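Local coordinates for protein HIAXHD3 (PDB 3ZXK) that probably removes arabinofuranosyl side chains from xylan as a family 43 glycoside hydrolase, and served as the scaffold for engineering endo-xylanase activity, at residues W413-L427 / S438-D450. Sequence-based numbering, arbitrary orientation.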
loop_
_atom_site.group_PDB
_atom_site.type_symbol
_atom_site.label_atom_id
_atom_site.label_comp_id
_atom_site.label_asym_id
_atom_site.label_seq_id
_atom_site.Cartn_x
_atom_site.Cartn_y
_atom_site.Cartn_z
ATOM N N TRP A 413 -12.059 0.291 27.284
ATOM C CA TRP A 413 -13.027 -0.789 27.509
ATOM C C TRP A 413 -14.159 -0.241 28.354
ATOM O O TRP A 413 -13.940 0.336 29.440
ATOM C CB TRP A 413 -12.377 -1.988 28.221
ATOM C CG TRP A 413 -11.515 -2.835 27.334
ATOM C CD1 TRP A 413 -11.039 -2.538 26.073
ATOM C CD2 TRP A 413 -11.046 -4.163 27.641
ATOM N NE1 TRP A 413 -10.300 -3.574 25.581
ATOM C CE2 TRP A 413 -10.272 -4.603 26.490
ATOM C CE3 TRP A 413 -11.188 -5.010 28.735
ATOM C CZ2 TRP A 413 -9.682 -5.871 26.443
ATOM C CZ3 TRP A 413 -10.606 -6.274 28.691
ATOM C CH2 TRP A 413 -9.867 -6.694 27.575
ATOM N N LYS A 414 -15.370 -0.397 27.843
ATOM C CA LYS A 414 -16.597 -0.061 28.584
ATOM C C LYS A 414 -17.182 -1.375 29.143
ATOM O O LYS A 414 -17.548 -2.268 28.386
ATOM C CB LYS A 414 -17.617 0.655 27.668
ATOM C CG LYS A 414 -18.848 1.211 28.411
ATOM C CD LYS A 414 -18.518 2.479 29.198
ATOM C CE LYS A 414 -19.743 3.078 29.851
ATOM N NZ LYS A 414 -20.641 3.642 28.816
ATOM N N GLN A 415 -17.214 -1.509 30.465
ATOM C CA GLN A 415 -17.853 -2.659 31.117
ATOM C C GLN A 415 -18.859 -2.132 32.110
ATOM O O GLN A 415 -18.504 -1.379 33.014
ATOM C CB GLN A 415 -16.810 -3.609 31.746
ATOM C CG GLN A 415 -15.768 -4.131 30.740
ATOM C CD GLN A 415 -14.607 -4.834 31.409
ATOM O OE1 GLN A 415 -14.208 -4.511 32.540
ATOM N NE2 GLN A 415 -14.072 -5.816 30.732
ATOM N N GLY A 416 -20.124 -2.499 31.934
ATOM C CA GLY A 416 -21.184 -1.897 32.743
ATOM C C GLY A 416 -21.136 -0.392 32.581
ATOM O O GLY A 416 -21.133 0.144 31.443
ATOM N N ASN A 417 -21.060 0.297 33.711
ATOM C CA ASN A 417 -21.021 1.754 33.707
ATOM C C ASN A 417 -19.605 2.302 33.812
ATOM O O ASN A 417 -19.429 3.515 33.886
ATOM C CB ASN A 417 -21.909 2.306 34.819
ATOM C CG ASN A 417 -23.369 1.909 34.646
ATOM O OD1 ASN A 417 -24.034 1.457 35.591
ATOM N ND2 ASN A 417 -23.876 2.083 33.442
ATOM N N GLU A 418 -18.605 1.419 33.805
ATOM C CA GLU A 418 -17.183 1.827 33.912
ATOM C C GLU A 418 -16.550 1.914 32.528
ATOM O O GLU A 418 -16.604 0.957 31.781
ATOM C CB GLU A 418 -16.353 0.842 34.803
ATOM C CG GLU A 418 -16.113 -0.623 34.310
ATOM C CD GLU A 418 -14.776 -1.269 34.763
ATOM O OE1 GLU A 418 -13.789 -0.515 34.938
ATOM O OE2 GLU A 418 -14.689 -2.535 34.920
ATOM N N ALA A 419 -15.932 3.045 32.198
ATOM C CA ALA A 419 -15.020 3.107 31.062
ATOM C C ALA A 419 -13.615 3.310 31.592
ATOM O O ALA A 419 -13.385 4.136 32.489
ATOM C CB ALA A 419 -15.369 4.227 30.102
ATOM N N ARG A 420 -12.682 2.531 31.074
ATOM C CA ARG A 420 -11.307 2.680 31.491
ATOM C C ARG A 420 -10.343 2.438 30.357
ATOM O O ARG A 420 -10.632 1.705 29.391
ATOM C CB ARG A 420 -10.986 1.761 32.652
ATOM C CG ARG A 420 -10.716 0.336 32.249
ATOM C CD ARG A 420 -10.220 -0.443 33.439
ATOM N NE ARG A 420 -9.698 -1.753 33.093
ATOM C CZ ARG A 420 -10.440 -2.831 32.862
ATOM N NH1 ARG A 420 -11.781 -2.786 32.889
ATOM N NH2 ARG A 420 -9.832 -3.969 32.601
ATOM N N ILE A 421 -9.186 3.054 30.494
ATOM C CA ILE A 421 -8.111 2.873 29.530
ATOM C C ILE A 421 -7.365 1.583 29.813
ATOM O O ILE A 421 -7.110 1.265 30.970
ATOM C CB ILE A 421 -7.142 4.072 29.561
ATOM C CG1 ILE A 421 -7.945 5.347 29.329
ATOM C CG2 ILE A 421 -6.045 3.947 28.513
ATOM C CD1 ILE A 421 -7.204 6.612 29.655
ATOM N N VAL A 422 -7.062 0.837 28.754
ATOM C CA VAL A 422 -6.283 -0.398 28.821
ATOM C C VAL A 422 -5.228 -0.419 27.716
ATOM O O VAL A 422 -5.392 0.233 26.661
ATOM C CB VAL A 422 -7.182 -1.669 28.688
ATOM C CG1 VAL A 422 -8.162 -1.787 29.858
ATOM C CG2 VAL A 422 -7.938 -1.661 27.362
ATOM N N MET A 423 -4.148 -1.153 27.957
ATOM C CA MET A 423 -3.200 -1.486 26.907
ATOM C C MET A 423 -3.228 -3.009 26.773
ATOM O O MET A 423 -3.060 -3.698 27.756
ATOM C CB MET A 423 -1.794 -0.922 27.244
ATOM C CG MET A 423 -0.760 -1.124 26.153
ATOM S SD MET A 423 0.009 -2.762 26.213
ATOM C CE MET A 423 1.200 -2.738 24.862
ATOM N N VAL A 424 -3.467 -3.495 25.552
ATOM C CA VAL A 424 -3.609 -4.907 25.209
ATOM C C VAL A 424 -2.490 -5.340 24.255
ATOM O O VAL A 424 -2.188 -4.657 23.245
ATOM C CB VAL A 424 -4.998 -5.152 24.563
ATOM C CG1 VAL A 424 -5.118 -6.541 23.917
ATOM C CG2 VAL A 424 -6.113 -4.879 25.573
ATOM N N ASP A 425 -1.876 -6.487 24.548
ATOM C CA ASP A 425 -0.876 -7.025 23.648
ATOM C C ASP A 425 -1.158 -8.498 23.368
ATOM O O ASP A 425 -2.227 -8.993 23.708
ATOM C CB ASP A 425 0.553 -6.749 24.176
ATOM C CG ASP A 425 0.870 -7.469 25.485
ATOM O OD1 ASP A 425 0.058 -8.255 26.022
ATOM O OD2 ASP A 425 2.009 -7.265 25.980
ATOM N N ASP A 426 -0.227 -9.180 22.708
ATOM C CA ASP A 426 -0.395 -10.600 22.352
ATOM C C ASP A 426 -1.640 -10.884 21.499
ATOM O O ASP A 426 -2.289 -11.919 21.648
ATOM C CB ASP A 426 -0.382 -11.497 23.591
ATOM C CG ASP A 426 -0.193 -12.962 23.241
ATOM O OD1 ASP A 426 0.654 -13.269 22.357
ATOM O OD2 ASP A 426 -0.892 -13.817 23.844
ATOM N N LEU A 427 -1.940 -9.960 20.589
ATOM C CA LEU A 427 -2.942 -10.201 19.547
ATOM C C LEU A 427 -2.206 -10.799 18.364
ATOM O O LEU A 427 -1.339 -10.151 17.788
ATOM C CB LEU A 427 -3.600 -8.887 19.129
ATOM C CG LEU A 427 -4.412 -8.083 20.154
ATOM C CD1 LEU A 427 -4.493 -6.612 19.776
ATOM C CD2 LEU A 427 -5.794 -8.709 20.296
ATOM N N SER A 438 -4.143 -15.824 19.052
ATOM C CA SER A 438 -4.423 -15.207 20.358
ATOM C C SER A 438 -5.248 -13.927 20.222
ATOM O O SER A 438 -4.955 -13.073 19.385
ATOM C CB SER A 438 -3.121 -14.864 21.082
ATOM O OG SER A 438 -3.410 -14.308 22.364
ATOM N N THR A 439 -6.268 -13.803 21.064
ATOM C CA THR A 439 -7.148 -12.634 21.078
ATOM C C THR A 439 -6.693 -11.546 22.046
ATOM O O THR A 439 -7.379 -10.538 22.239
ATOM C CB THR A 439 -8.609 -13.035 21.368
ATOM O OG1 THR A 439 -8.652 -13.765 22.594
ATOM C CG2 THR A 439 -9.150 -13.928 20.263
ATOM N N GLY A 440 -5.520 -11.738 22.640
ATOM C CA GLY A 440 -4.863 -10.687 23.403
ATOM C C GLY A 440 -5.103 -10.754 24.899
ATOM O O GLY A 440 -5.953 -11.486 25.368
ATOM N N ARG A 441 -4.334 -9.981 25.641
ATOM C CA ARG A 441 -4.532 -9.879 27.084
ATOM C C ARG A 441 -4.278 -8.428 27.469
ATOM O O ARG A 441 -3.490 -7.756 26.797
ATOM C CB ARG A 441 -3.547 -10.794 27.831
ATOM C CG ARG A 441 -2.090 -10.592 27.406
ATOM C CD ARG A 441 -1.098 -11.089 28.441
ATOM N NE ARG A 441 0.227 -10.515 28.207
ATOM C CZ ARG A 441 1.216 -11.112 27.536
ATOM N NH1 ARG A 441 1.055 -12.323 27.009
ATOM N NH2 ARG A 441 2.384 -10.495 27.391
ATOM N N VAL A 442 -4.945 -7.968 28.528
ATOM C CA VAL A 442 -4.649 -6.670 29.116
ATOM C C VAL A 442 -3.294 -6.722 29.803
ATOM O O VAL A 442 -3.098 -7.443 30.782
ATOM C CB VAL A 442 -5.757 -6.154 30.051
ATOM C CG1 VAL A 442 -5.335 -4.856 30.729
ATOM C CG2 VAL A 442 -7.053 -5.950 29.266
ATOM N N ALA A 443 -2.349 -5.961 29.265
ATOM C CA ALA A 443 -1.005 -5.943 29.801
ATOM C C ALA A 443 -0.893 -4.869 30.870
ATOM O O ALA A 443 -0.071 -4.971 31.767
ATOM C CB ALA A 443 0.009 -5.702 28.684
ATOM N N ALA A 444 -1.721 -3.831 30.766
ATOM C CA ALA A 444 -1.777 -2.788 31.805
ATOM C C ALA A 444 -3.125 -2.092 31.814
ATOM O O ALA A 444 -3.714 -1.853 30.767
ATOM C CB ALA A 444 -0.665 -1.754 31.627
ATOM N N ASN A 445 -3.602 -1.779 33.011
ATOM C CA ASN A 445 -4.800 -0.945 33.170
ATOM C C ASN A 445 -4.409 0.489 33.439
ATOM O O ASN A 445 -3.576 0.793 34.328
ATOM C CB ASN A 445 -5.688 -1.465 34.311
ATOM C CG ASN A 445 -6.311 -2.808 33.986
ATOM O OD1 ASN A 445 -7.230 -2.891 33.186
ATOM N ND2 ASN A 445 -5.783 -3.866 34.576
ATOM N N GLY A 446 -5.038 1.378 32.687
ATOM C CA GLY A 446 -4.980 2.801 32.986
ATOM C C GLY A 446 -6.187 3.184 33.823
ATOM O O GLY A 446 -6.874 2.312 34.362
ATOM N N PRO A 447 -6.453 4.477 33.923
ATOM C CA PRO A 447 -7.504 4.945 34.821
ATOM C C PRO A 447 -8.924 4.785 34.287
ATOM O O PRO A 447 -9.140 4.644 33.065
ATOM C CB PRO A 447 -7.211 6.444 34.931
ATOM C CG PRO A 447 -6.596 6.792 33.617
ATOM C CD PRO A 447 -5.793 5.581 33.197
ATOM N N VAL A 448 -9.875 4.846 35.211
ATOM C CA VAL A 448 -11.292 5.006 34.899
ATOM C C VAL A 448 -11.440 6.445 34.443
ATOM O O VAL A 448 -10.855 7.355 35.031
ATOM C CB VAL A 448 -12.164 4.744 36.153
ATOM C CG1 VAL A 448 -13.600 5.212 35.945
ATOM C CG2 VAL A 448 -12.106 3.266 36.529
ATOM N N ILE A 449 -12.179 6.643 33.364
ATOM C CA ILE A 449 -12.348 7.959 32.803
ATOM C C ILE A 449 -13.798 8.382 32.951
ATOM O O ILE A 449 -14.706 7.609 32.608
ATOM C CB ILE A 449 -11.896 8.022 31.318
ATOM C CG1 ILE A 449 -12.415 6.829 30.497
ATOM C CG2 ILE A 449 -10.376 8.147 31.256
ATOM C CD1 ILE A 449 -12.105 6.941 29.002
ATOM N N ASP A 450 -13.995 9.587 33.494
ATOM C CA ASP A 450 -15.332 10.195 33.678
ATOM C C ASP A 450 -15.854 10.784 32.359
ATOM O O ASP A 450 -15.150 10.752 31.350
ATOM C CB ASP A 450 -15.332 11.228 34.834
ATOM C CG ASP A 450 -14.554 12.535 34.513
ATOM O OD1 ASP A 450 -14.114 12.762 33.367
ATOM O OD2 ASP A 450 -14.404 13.380 35.433
HETATM O O HOH W 1 -16.278 5.520 33.694
HETATM O O HOH W 2 2.619 -8.073 28.402
#
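The benzene ring of Trp413 takes methyl CG2 of Val442 over one face, a CH-pi contact with CG2 3.8 Å from the ring centroid; on the same face, offset toward the rim, lies Val422 CG2. Branched valines suit this place, their methyls standing up against the broad indole. The guanidinium of Arg420 is met at its edge: NE and NH2 both donate to Asn445 OD1 (2.7 and 2.9 Å) from one face of the amide, while NH1 bonds in plane to Gln415 OE1 and forms a salt bridge with Glu418 OE2, 3.6 Å away. Its CG lies between the backbone N and the carbonyl carbon (chi1 80°), and from there the extended chain carries the guanidinium to Asn445. A leucine in place of Arg420 would probably leave Asn445 OD1 and Gln415 OE1 without these donors and the Glu418 carboxylate without its countercharge.

Over the face of Arg441 sits Asp425 OD1, 3.1 Å from NE, the two planes perpendicular, so charge alone attracts; a water at the guanidinium edge links NH2 to Asp425 OD2. On the face bearing Met423, SD rests 3.8 Å from Ala443 CB, and Ile421 CD1 reaches Pro447 and Ile449; all but Ile449 pack on strands 476-482 and 490-497 of the other sheet. At Gly440 a CB would be jammed against Thr439 O at these backbone angles, and would also strike Leu427 and Val424.

Met423 O accepts from Ala443 N and Ala444 N (2.8 and 3.3 Å), both residues facing Met423. This classic beta bulge lies in an antiparallel hairpin whose second strand, 436-448, edges one sheet of the C-terminal concanavalin A-like beta-sandwich.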